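Local atomic coordinates of CS6 fimbrial subunit B, CS6 fimbrial subunit A (Escherichia coli, PDB entry 4B9G), a protein that serves as a pilin subunit of the CS6 colonization factor, through which enterotoxigenic bacteria probably adhere to host cells, and is studied here as a donor-strand fusion. Residues Q78-Y83 against G128-H133. Numbering follows the deposited sequence.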
loop_
_atom_site.group_PDB
_atom_site.type_symbol
_atom_site.label_atom_id
_atom_site.label_comp_id
_atom_site.label_asym_id
_atom_site.label_seq_id
_atom_site.Cartn_x
_atom_site.Cartn_y
_atom_site.Cartn_z
ATOM N N GLN A 78 -8.200 17.158 5.085
ATOM C CA GLN A 78 -7.583 16.980 3.774
ATOM C C GLN A 78 -6.968 15.594 3.675
ATOM O O GLN A 78 -6.165 15.198 4.533
ATOM C CB GLN A 78 -6.514 18.047 3.552
ATOM C CG GLN A 78 -7.071 19.441 3.508
ATOM C CD GLN A 78 -6.031 20.459 3.116
ATOM O OE1 GLN A 78 -5.144 20.180 2.333
ATOM N NE2 GLN A 78 -6.136 21.648 3.659
ATOM N N ASN A 79 -7.350 14.837 2.656
ATOM C CA ASN A 79 -6.842 13.485 2.520
ATOM C C ASN A 79 -6.839 13.047 1.058
ATOM O O ASN A 79 -7.530 13.623 0.211
ATOM C CB ASN A 79 -7.650 12.530 3.400
ATOM C CG ASN A 79 -9.121 12.537 3.047
ATOM O OD1 ASN A 79 -9.499 12.260 1.916
ATOM N ND2 ASN A 79 -9.951 12.919 3.994
ATOM N N MET A 80 -6.017 12.039 0.788
ATOM C CA MET A 80 -5.843 11.459 -0.540
ATOM C C MET A 80 -6.274 10.002 -0.499
ATOM O O MET A 80 -5.807 9.243 0.346
ATOM C CB MET A 80 -4.372 11.540 -0.951
ATOM C CG MET A 80 -3.818 12.953 -0.974
ATOM S SD MET A 80 -2.073 12.907 -1.388
ATOM C CE MET A 80 -1.675 14.660 -1.397
ATOM N N ASN A 81 -7.122 9.610 -1.443
ATOM C CA ASN A 81 -7.530 8.230 -1.618
ATOM C C ASN A 81 -6.604 7.498 -2.591
ATOM O O ASN A 81 -6.155 8.087 -3.579
ATOM C CB ASN A 81 -8.942 8.172 -2.197
ATOM C CG ASN A 81 -9.981 8.769 -1.293
ATOM O OD1 ASN A 81 -9.896 8.666 -0.087
ATOM N ND2 ASN A 81 -10.979 9.402 -1.888
ATOM N N TYR A 82 -6.348 6.211 -2.347
ATOM C CA TYR A 82 -5.465 5.455 -3.224
ATOM C C TYR A 82 -5.744 3.962 -3.133
ATOM O O TYR A 82 -6.348 3.498 -2.172
ATOM C CB TYR A 82 -3.988 5.724 -2.895
ATOM C CG TYR A 82 -3.514 5.107 -1.602
ATOM C CD1 TYR A 82 -3.692 5.743 -0.377
ATOM C CD2 TYR A 82 -2.872 3.875 -1.603
ATOM C CE1 TYR A 82 -3.243 5.170 0.799
ATOM C CE2 TYR A 82 -2.401 3.302 -0.433
ATOM C CZ TYR A 82 -2.584 3.950 0.765
ATOM O OH TYR A 82 -2.067 3.379 1.920
ATOM N N TYR A 83 -5.243 3.215 -4.118
ATOM C CA TYR A 83 -5.232 1.760 -4.060
ATOM C C TYR A 83 -3.816 1.249 -4.359
ATOM O O TYR A 83 -2.965 1.980 -4.896
ATOM C CB TYR A 83 -6.228 1.124 -5.045
ATOM C CG TYR A 83 -5.936 1.375 -6.488
ATOM C CD1 TYR A 83 -5.101 0.537 -7.211
ATOM C CD2 TYR A 83 -6.489 2.485 -7.127
ATOM C CE1 TYR A 83 -4.848 0.799 -8.556
ATOM C CE2 TYR A 83 -6.246 2.747 -8.453
ATOM C CZ TYR A 83 -5.427 1.911 -9.164
ATOM O OH TYR A 83 -5.193 2.135 -10.500
ATOM N N GLY A 128 2.412 19.944 2.870
ATOM C CA GLY A 128 2.638 19.172 4.079
ATOM C C GLY A 128 2.755 17.687 3.787
ATOM O O GLY A 128 2.781 17.247 2.623
ATOM N N THR A 129 2.849 16.917 4.865
ATOM C CA THR A 129 2.914 15.467 4.785
ATOM C C THR A 129 1.523 14.855 4.924
ATOM O O THR A 129 0.742 15.277 5.787
ATOM C CB THR A 129 3.833 14.933 5.891
ATOM O OG1 THR A 129 5.142 15.479 5.696
ATOM C CG2 THR A 129 3.904 13.422 5.885
ATOM N N TYR A 130 1.260 13.841 4.099
ATOM C CA TYR A 130 0.011 13.087 4.083
ATOM C C TYR A 130 0.390 11.651 4.451
ATOM O O TYR A 130 1.180 11.036 3.736
ATOM C CB TYR A 130 -0.645 13.177 2.676
ATOM C CG TYR A 130 -1.138 14.570 2.383
ATOM C CD1 TYR A 130 -0.248 15.596 2.067
ATOM C CD2 TYR A 130 -2.497 14.862 2.414
ATOM C CE1 TYR A 130 -0.694 16.886 1.853
ATOM C CE2 TYR A 130 -2.953 16.157 2.188
ATOM C CZ TYR A 130 -2.060 17.171 1.919
ATOM O OH TYR A 130 -2.559 18.443 1.750
ATOM N N ALA A 131 -0.132 11.146 5.567
ATOM C CA ALA A 131 0.363 9.902 6.148
ATOM C C ALA A 131 -0.751 8.902 6.414
ATOM O O ALA A 131 -1.923 9.243 6.544
ATOM C CB ALA A 131 1.101 10.194 7.449
ATOM N N GLY A 132 -0.352 7.653 6.537
ATOM C CA GLY A 132 -1.256 6.569 6.894
ATOM C C GLY A 132 -0.459 5.326 7.227
ATOM O O GLY A 132 0.744 5.418 7.522
ATOM N N HIS A 133 -1.115 4.166 7.143
ATOM C CA HIS A 133 -0.466 2.886 7.382
ATOM C C HIS A 133 -0.883 1.894 6.321
ATOM O O HIS A 133 -1.982 1.983 5.773
ATOM C CB HIS A 133 -0.825 2.323 8.752
ATOM C CG HIS A 133 -0.206 3.085 9.882
ATOM N ND1 HIS A 133 -0.757 4.250 10.367
ATOM C CD2 HIS A 133 0.917 2.873 10.607
ATOM C CE1 HIS A 133 -0.001 4.721 11.342
ATOM N NE2 HIS A 133 1.014 3.898 11.520
HETATM O O HOH W 1 -2.952 4.361 4.190
#
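Met80 lays its terminal methyl on the ring of Tyr130, the main apolar contact between 78-83 and 128-133. CE sits over the middle of the ring, 3.7 Å from the centroid and only 8° off the normal, which makes a CH-pi contact. SD stands farther out and oblique to the ring, 4.6 Å from the centroid, so the pair also counts as a Met-aromatic contact. Beyond CG the methionine chain runs fully extended, carrying the methyl across the ring face. Tyr125 meets the same ring with its plane nearly perpendicular, and Thr158 and Ile160, on the CssA donor strand fused at the C-terminal end of the construct, also pack on Met80.

No direct hydrogen bond joins the two segments. They belong to strands 79-88 and 128-142, which do not pair with each other here; both pair with strand 65-72, and their touching parts run 50° apart. The contact is largely buried, consistent with the interior of the incomplete immunoglobulin-like fold of fimbrial subunits, which a donor strand completes, and both segments come from the CssB part of the fusion.

Polar groups meet at either end of the contact. Gln78 OE1 lies 3.2 Å from Tyr130 OH, the amide turned 43° from the ring plane, but each is hydrogen-bonded to Ser126: OE1 to its backbone N, OH to its carbonyl O. Near Tyr82 a water does the bridging, 2.6 Å from Tyr82 OH in the plane of the ring and donating to His133 O at 3.0 Å. Tyr39 OH also hydrogen-bonds to the Tyr82 hydroxyl.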